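Local coordinates for protein glutaredoxin (Grx-1) (Archaeoglobus fulgidus, PDB 3IC4) that probably transfers electrons as a small glutaredoxin of the thioredoxin superfamily, consistent with thiol-disulfide exchange, at residues 15-21 / 40-46; 61-65 / 76-80. One frame throughout, in Å; residues are numbered along the deposited sequence.

Overall arrangement
Contact 1 (15-21 with 40-46) and contact 2 (61-65 with 76-80) lie on opposite sides of the chain's centre, their own centres about 14 Å apart, and both reach the same four-stranded sheet. Contact 1, the more buried, joins neighbouring parallel strands by backbone hydrogen bonds and ends in a carboxylate that grips a serine. Contact 2 is a surface contact: the last turn of helix 49-63 lies against strand 76-79 at the other edge of the sheet, through side-chain packing and a bridging water, with no direct hydrogen bond between its segments. Helix 49-63 connects them, since Y17 CE2 packs 3.4 Å from I62 CD1.

Contact 1: residues 15-21 / 40-46; sequences LMYGLST and EVIWIDK
M16 and G18 zip onto E40, I42 and I44 through four backbone hydrogen bonds, joining strands 15-18 and 40-43 in parallel as the two arms of a right-handed beta-alpha-beta crossover through helix 23-35, the opening unit of the thioredoxin fold. The last rung, I44 N to G18 O, is 2.9 Å long. Beyond it D45 takes over: its OD2 accepts S20 OG on the syn lone pair at 2.6 Å, while S20 N approaches OD1 at 2.8 Å from a direction tilted 41° off the carboxylate plane. The carboxylate is placed there by chi1 of 61°, which sets CG between the backbone N and the carbonyl carbon. With an alanine here, S20 N and OG would lose their shared carboxylate, and the turn after strand 15-18 would probably be freer to shift. K46 NZ adds a weak bond to S20 OG. The W43 indole packs under this turn, with S20 CA over its six-membered ring in a CH-pi contact and V41 CG2 on the opposite face, while G18 C and L19 N lie level with the ring at its rim. Farther out, M16 packs on C25 of helix 23-35, part of a CxxC pattern that is probably the redox site, and Y17 packs on helix 49-63. Bent at chi3, 140°, the selenomethionine chain of M16 brings CE obliquely to W43 CZ3, 3.6 Å away.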
ATOM      1  N   LEU A  15       2.909   1.869   4.517  1.00  2.00           N
ATOM      2  CA  LEU A  15       1.741   1.069   4.147  1.00  2.00           C
ATOM      3  C   LEU A  15       1.776   0.757   2.662  1.00  2.00           C
ATOM      4  O   LEU A  15       1.947   1.656   1.846  1.00  2.00           O
ATOM      5  CB  LEU A  15       0.454   1.878   4.439  1.00  2.00           C
ATOM      6  CG  LEU A  15      -0.866   1.178   4.112  1.00  2.00           C
ATOM      7  CD1 LEU A  15      -1.070  -0.077   4.937  1.00  2.17           C
ATOM      8  CD2 LEU A  15      -2.065   2.110   4.300  1.00  2.55           C
HETATM    9  N   MSE A  16       1.569  -0.522   2.355  1.00  2.00           N
HETATM   10  CA  MSE A  16       1.355  -0.968   0.983  1.00  2.00           C
HETATM   11  C   MSE A  16      -0.085  -1.389   0.717  1.00  2.00           C
HETATM   12  O   MSE A  16      -0.685  -2.159   1.496  1.00  2.00           O
HETATM   13  CB  MSE A  16       2.279  -2.148   0.710  1.00  2.00           C
HETATM   14  CG  MSE A  16       2.229  -2.640  -0.672  1.00  2.78           C
HETATM   15 SE   MSE A  16       3.256  -4.260  -0.849  1.00  6.06          SE
HETATM   16  CE  MSE A  16       2.083  -5.240  -2.030  1.00 11.09           C
ATOM     17  N   TYR A  17      -0.600  -0.930  -0.426  1.00  2.00           N
ATOM     18  CA  TYR A  17      -1.868  -1.398  -0.975  1.00  2.00           C
ATOM     19  C   TYR A  17      -1.549  -2.262  -2.190  1.00  2.00           C
ATOM     20  O   TYR A  17      -0.770  -1.873  -3.051  1.00  2.00           O
ATOM     21  CB  TYR A  17      -2.700  -0.238  -1.454  1.00  2.00           C
ATOM     22  CG  TYR A  17      -3.127   0.727  -0.412  1.00  2.00           C
ATOM     23  CD1 TYR A  17      -4.353   0.586   0.245  1.00  3.83           C
ATOM     24  CD2 TYR A  17      -2.325   1.836  -0.102  1.00  4.15           C
ATOM     25  CE1 TYR A  17      -4.760   1.546   1.180  1.00  6.97           C
ATOM     26  CE2 TYR A  17      -2.747   2.785   0.821  1.00  6.69           C
ATOM     27  CZ  TYR A  17      -3.939   2.617   1.448  1.00  5.86           C
ATOM     28  OH  TYR A  17      -4.305   3.570   2.329  1.00  9.55           O
ATOM     29  N   GLY A  18      -2.154  -3.444  -2.262  1.00  2.00           N
ATOM     30  CA  GLY A  18      -1.961  -4.285  -3.437  1.00  2.00           C
ATOM     31  C   GLY A  18      -2.972  -5.410  -3.567  1.00  2.00           C
ATOM     32  O   GLY A  18      -3.952  -5.425  -2.892  1.00  2.00           O
ATOM     33  N   LEU A  19      -2.750  -6.265  -4.538  1.00  2.00           N
ATOM     34  CA  LEU A  19      -3.484  -7.494  -4.692  1.00  2.00           C
ATOM     35  C   LEU A  19      -2.503  -8.637  -4.503  1.00  2.00           C
ATOM     36  O   LEU A  19      -1.415  -8.630  -5.050  1.00  2.00           O
ATOM     37  CB  LEU A  19      -4.078  -7.602  -6.076  1.00  2.00           C
ATOM     38  CG  LEU A  19      -5.076  -6.512  -6.513  1.00  3.65           C
ATOM     39  CD1 LEU A  19      -5.373  -6.724  -7.951  1.00  4.54           C
ATOM     40  CD2 LEU A  19      -6.306  -6.648  -5.691  1.00  9.25           C
ATOM     41  N   SER A  20      -2.994  -9.674  -3.850  1.00  2.00           N
ATOM     42  CA  SER A  20      -2.131 -10.791  -3.421  1.00  2.00           C
ATOM     43  C   SER A  20      -1.693 -11.584  -4.629  1.00  2.36           C
ATOM     44  O   SER A  20      -0.661 -12.316  -4.579  1.00  4.08           O
ATOM     45  CB  SER A  20      -2.844 -11.635  -2.360  1.00  2.00           C
ATOM     46  OG  SER A  20      -3.852 -12.415  -2.960  1.00  2.00           O
ATOM     47  N   THR A  21      -2.493 -11.517  -5.683  1.00  2.05           N
ATOM     48  CA  THR A  21      -2.294 -12.210  -6.949  1.00  3.30           C
ATOM     49  C   THR A  21      -1.450 -11.468  -7.957  1.00  2.60           C
ATOM     50  O   THR A  21      -1.125 -12.016  -9.038  1.00  6.60           O
ATOM     51  CB  THR A  21      -3.678 -12.521  -7.542  1.00  3.65           C
ATOM     52  OG1 THR A  21      -4.418 -11.300  -7.640  1.00  8.22           O
ATOM     53  CG2 THR A  21      -4.420 -13.425  -6.612  1.00  5.52           C
ATOM     54  N   GLU A  40       2.980  -2.328   6.865  1.00  2.00           N
ATOM     55  CA  GLU A  40       1.740  -3.025   6.813  1.00  2.00           C
ATOM     56  C   GLU A  40       1.300  -3.169   5.353  1.00  2.00           C
ATOM     57  O   GLU A  40       1.600  -2.302   4.525  1.00  2.20           O
ATOM     58  CB  GLU A  40       0.697  -2.290   7.669  1.00  2.00           C
ATOM     59  CG  GLU A  40       1.183  -2.085   9.114  1.00  2.86           C
ATOM     60  CD  GLU A  40       1.383  -3.393   9.880  1.00 10.66           C
ATOM     61  OE1 GLU A  40       0.739  -4.395   9.562  1.00 10.88           O
ATOM     62  OE2 GLU A  40       2.218  -3.430  10.815  1.00 14.89           O
ATOM     63  N   VAL A  41       0.524  -4.203   5.080  1.00  2.00           N
ATOM     64  CA  VAL A  41      -0.031  -4.429   3.707  1.00  2.00           C
ATOM     65  C   VAL A  41      -1.542  -4.642   3.785  1.00  2.41           C
ATOM     66  O   VAL A  41      -2.026  -5.341   4.695  1.00  2.11           O
ATOM     67  CB  VAL A  41       0.612  -5.627   2.923  1.00  2.00           C
ATOM     68  CG1 VAL A  41       0.495  -6.997   3.621  1.00  8.26           C
ATOM     69  CG2 VAL A  41      -0.027  -5.752   1.497  1.00  2.29           C
ATOM     70  N   ILE A  42      -2.260  -3.997   2.878  1.00  2.10           N
ATOM     71  CA  ILE A  42      -3.671  -4.262   2.650  1.00  2.42           C
ATOM     72  C   ILE A  42      -3.850  -4.930   1.283  1.00  2.70           C
ATOM     73  O   ILE A  42      -3.572  -4.319   0.246  1.00  2.92           O
ATOM     74  CB  ILE A  42      -4.519  -2.998   2.740  1.00  2.23           C
ATOM     75  CG1 ILE A  42      -4.395  -2.374   4.152  1.00  3.18           C
ATOM     76  CG2 ILE A  42      -5.961  -3.282   2.381  1.00  2.00           C
ATOM     77  CD1 ILE A  42      -5.124  -1.036   4.286  1.00  5.80           C
ATOM     78  N   TRP A  43      -4.339  -6.171   1.306  1.00  2.39           N
ATOM     79  CA  TRP A  43      -4.670  -6.896   0.092  1.00  2.00           C
ATOM     80  C   TRP A  43      -6.150  -6.613  -0.244  1.00  2.17           C
ATOM     81  O   TRP A  43      -7.109  -7.084   0.444  1.00  2.00           O
ATOM     82  CB  TRP A  43      -4.479  -8.367   0.342  1.00  2.33           C
ATOM     83  CG  TRP A  43      -3.109  -8.804   0.633  1.00  2.00           C
ATOM     84  CD1 TRP A  43      -2.742  -9.591   1.689  1.00  3.80           C
ATOM     85  CD2 TRP A  43      -1.912  -8.599  -0.141  1.00  2.89           C
ATOM     86  NE1 TRP A  43      -1.410  -9.876   1.616  1.00  8.23           N
ATOM     87  CE2 TRP A  43      -0.865  -9.273   0.519  1.00  6.74           C
ATOM     88  CE3 TRP A  43      -1.618  -7.946  -1.332  1.00  2.00           C
ATOM     89  CZ2 TRP A  43       0.454  -9.320   0.001  1.00  4.77           C
ATOM     90  CZ3 TRP A  43      -0.292  -7.970  -1.814  1.00  2.00           C
ATOM     91  CH2 TRP A  43       0.704  -8.608  -1.153  1.00  5.88           C
ATOM     92  N   ILE A  44      -6.328  -5.886  -1.312  1.00  2.00           N
ATOM     93  CA  ILE A  44      -7.642  -5.372  -1.673  1.00  2.00           C
ATOM     94  C   ILE A  44      -8.494  -6.546  -2.125  1.00  2.00           C
ATOM     95  O   ILE A  44      -9.712  -6.565  -1.936  1.00  2.16           O
ATOM     96  CB  ILE A  44      -7.487  -4.306  -2.799  1.00  2.00           C
ATOM     97  CG1 ILE A  44      -6.675  -3.100  -2.264  1.00  2.00           C
ATOM     98  CG2 ILE A  44      -8.827  -3.938  -3.361  1.00  2.00           C
ATOM     99  CD1 ILE A  44      -6.376  -2.056  -3.231  1.00  2.00           C
ATOM    100  N   ASP A  45      -7.853  -7.567  -2.694  1.00  2.00           N
ATOM    101  CA  ASP A  45      -8.573  -8.756  -3.084  1.00  2.00           C
ATOM    102  C   ASP A  45      -9.161  -9.608  -1.960  1.00  2.54           C
ATOM    103  O   ASP A  45     -10.009 -10.488  -2.217  1.00  2.83           O
ATOM    104  CB  ASP A  45      -7.704  -9.580  -4.006  1.00  2.00           C
ATOM    105  CG  ASP A  45      -6.411 -10.034  -3.373  1.00  2.39           C
ATOM    106  OD1 ASP A  45      -5.621  -9.211  -2.874  1.00  2.00           O
ATOM    107  OD2 ASP A  45      -6.157 -11.293  -3.475  1.00  2.69           O
ATOM    108  N   LYS A  46      -8.636  -9.428  -0.755  1.00  3.33           N
ATOM    109  CA  LYS A  46      -9.144 -10.089   0.461  1.00  5.17           C
ATOM    110  C   LYS A  46     -10.278  -9.328   1.129  1.00  5.29           C
ATOM    111  O   LYS A  46     -10.859  -9.803   2.103  1.00  7.32           O
ATOM    112  CB  LYS A  46      -7.975 -10.281   1.419  1.00  5.63           C
ATOM    113  CG  LYS A  46      -6.847 -11.116   0.817  1.00  9.77           C
ATOM    114  CD  LYS A  46      -7.150 -12.608   0.798  1.00 15.95           C
ATOM    115  CE  LYS A  46      -6.397 -13.365  -0.331  1.00 20.34           C
ATOM    116  NZ  LYS A  46      -4.985 -13.661   0.007  1.00 23.20           N
TER

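Contact 2: residues 61-65 / 76-80; sequences SISGS and KHVLG
The imidazole of H77 lies against the last turn of helix 49-63, with the backbone carbonyl of I62 over one face and a water at its edge. I62 O stands 3.2 Å above the ring plane, displaced toward the rim, and comes closest to CE1, at 3.3 Å. S63 N lies over the ring too. In the plane of the imidazole, the water is hydrogen-bonded to NE2 at 2.8 Å and donates a hydrogen bond to S63 O, also at 2.8 Å, thereby linking the ring to the backbone of the helix end. H77 reaches the helix by taking a chi1 of 70°, its CG lodged between the amide and carbonyl arms of its own backbone. The side chains of I62 and H77 run alongside each other, oppositely directed, and the CG2 branch of I62 touches H77 CB at 3.7 Å. On the same side of the strand, L79 directs its CD2 methyl to the turn after the helix, 3.4 Å from S65 OG and against S63 CB. The two serine hydroxyls are hydrogen-bonded to each other, OG to OG at 2.9 Å, and S65 OG is also bonded to S67 N, which ties the turn together beneath the leucine. A bound magnesium ion lies about 4 Å from the H77 side chain. Strand 76-79 is an edge strand of the sheet, hydrogen-bonded to strand 70-73; I62, S63 and L79 all pack on V70 of that strand, while V78 turns away to pack on helix 83-91.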
ATOM      1  N   SER A  61      -7.205   8.227  -3.890  1.00  2.00           N
ATOM      2  CA  SER A  61      -6.959   9.507  -3.251  1.00  2.08           C
ATOM      3  C   SER A  61      -5.477   9.742  -2.988  1.00  2.00           C
ATOM      4  O   SER A  61      -5.058  10.882  -2.926  1.00  3.54           O
ATOM      5  CB  SER A  61      -7.755   9.578  -1.969  1.00  2.00           C
ATOM      6  OG  SER A  61      -7.127   8.921  -0.901  1.00  5.50           O
ATOM      7  N   ILE A  62      -4.680   8.674  -2.879  1.00  2.00           N
ATOM      8  CA  ILE A  62      -3.223   8.776  -2.704  1.00  2.00           C
ATOM      9  C   ILE A  62      -2.484   8.920  -4.081  1.00  2.00           C
ATOM     10  O   ILE A  62      -1.737   9.847  -4.277  1.00  2.00           O
ATOM     11  CB  ILE A  62      -2.672   7.585  -2.004  1.00  2.00           C
ATOM     12  CG1 ILE A  62      -3.262   7.493  -0.578  1.00  2.25           C
ATOM     13  CG2 ILE A  62      -1.178   7.677  -2.013  1.00  2.03           C
ATOM     14  CD1 ILE A  62      -3.196   6.110   0.036  1.00  6.24           C
ATOM     15  N   SER A  63      -2.737   8.042  -5.047  1.00  2.00           N
ATOM     16  CA  SER A  63      -1.935   8.020  -6.298  1.00  2.00           C
ATOM     17  C   SER A  63      -2.599   8.732  -7.502  1.00  2.00           C
ATOM     18  O   SER A  63      -1.937   8.954  -8.494  1.00  2.00           O
ATOM     19  CB  SER A  63      -1.676   6.562  -6.764  1.00  2.00           C
ATOM     20  OG  SER A  63      -2.893   5.938  -7.213  1.00  2.00           O
ATOM     21  N   GLY A  64      -3.902   9.020  -7.420  1.00  2.00           N
ATOM     22  CA  GLY A  64      -4.636   9.554  -8.542  1.00  2.00           C
ATOM     23  C   GLY A  64      -4.978   8.545  -9.570  1.00  2.00           C
ATOM     24  O   GLY A  64      -5.603   8.878 -10.563  1.00  2.00           O
ATOM     25  N   SER A  65      -4.669   7.277  -9.280  1.00  2.00           N
ATOM     26  CA  SER A  65      -4.929   6.170 -10.195  1.00  2.00           C
ATOM     27  C   SER A  65      -5.735   5.048  -9.488  1.00  2.00           C
ATOM     28  O   SER A  65      -5.994   5.100  -8.262  1.00  2.00           O
ATOM     29  CB  SER A  65      -3.625   5.561 -10.729  1.00  2.00           C
ATOM     30  OG  SER A  65      -3.113   4.614  -9.812  1.00  2.00           O
ATOM     31  N   LYS A  76       4.198  11.074   1.126  1.00  2.00           N
ATOM     32  CA  LYS A  76       4.798  10.661  -0.145  1.00  2.00           C
ATOM     33  C   LYS A  76       4.319   9.258  -0.497  1.00  2.00           C
ATOM     34  O   LYS A  76       3.844   8.540   0.343  1.00  2.00           O
ATOM     35  CB  LYS A  76       6.316  10.738  -0.084  1.00  2.00           C
ATOM     36  CG  LYS A  76       6.809  12.167   0.028  1.00  6.53           C
ATOM     37  CD  LYS A  76       8.280  12.317  -0.228  1.00 10.59           C
ATOM     38  CE  LYS A  76       8.653  11.901  -1.670  1.00 12.24           C
ATOM     39  NZ  LYS A  76       8.336  12.971  -2.699  1.00 13.89           N
ATOM     40  N   HIS A  77       4.369   8.912  -1.786  1.00  2.00           N
ATOM     41  CA  HIS A  77       4.001   7.586  -2.203  1.00  2.00           C
ATOM     42  C   HIS A  77       4.801   7.184  -3.440  1.00  2.00           C
ATOM     43  O   HIS A  77       5.412   8.016  -4.097  1.00  2.00           O
ATOM     44  CB  HIS A  77       2.488   7.476  -2.507  1.00  2.00           C
ATOM     45  CG  HIS A  77       2.054   8.217  -3.756  1.00  2.00           C
ATOM     46  ND1 HIS A  77       1.765   9.569  -3.778  1.00  2.00           N
ATOM     47  CD2 HIS A  77       1.930   7.784  -5.039  1.00  2.00           C
ATOM     48  CE1 HIS A  77       1.453   9.936  -5.012  1.00  2.00           C
ATOM     49  NE2 HIS A  77       1.551   8.874  -5.802  1.00  2.00           N
ATOM     50  N   VAL A  78       4.821   5.882  -3.695  1.00  2.00           N
ATOM     51  CA  VAL A  78       5.319   5.340  -4.957  1.00  2.00           C
ATOM     52  C   VAL A  78       4.211   4.469  -5.541  1.00  2.00           C
ATOM     53  O   VAL A  78       3.642   3.619  -4.855  1.00  2.00           O
ATOM     54  CB  VAL A  78       6.681   4.583  -4.747  1.00  2.00           C
ATOM     55  CG1 VAL A  78       7.048   3.730  -6.023  1.00  2.00           C
ATOM     56  CG2 VAL A  78       7.797   5.579  -4.328  1.00  2.00           C
ATOM     57  N   LEU A  79       3.910   4.666  -6.828  1.00  2.00           N
ATOM     58  CA  LEU A  79       2.942   3.867  -7.517  1.00  2.00           C
ATOM     59  C   LEU A  79       3.764   3.006  -8.457  1.00  2.00           C
ATOM     60  O   LEU A  79       4.517   3.520  -9.295  1.00  2.00           O
ATOM     61  CB  LEU A  79       1.955   4.757  -8.291  1.00  2.00           C
ATOM     62  CG  LEU A  79       1.064   4.163  -9.383  1.00  2.00           C
ATOM     63  CD1 LEU A  79       0.173   3.149  -8.785  1.00  2.00           C
ATOM     64  CD2 LEU A  79       0.253   5.267 -10.068  1.00  2.00           C
ATOM     65  N   GLY A  80       3.624   1.696  -8.268  1.00  2.00           N
ATOM     66  CA  GLY A  80       4.326   0.675  -9.038  1.00  2.00           C
ATOM     67  C   GLY A  80       5.604   0.149  -8.390  1.00  2.00           C
ATOM     68  O   GLY A  80       6.165   0.787  -7.487  1.00  2.00           O
TER
HETATM   69  O   HOH W   1       0.785   8.479  -8.422  1.00  2.00           O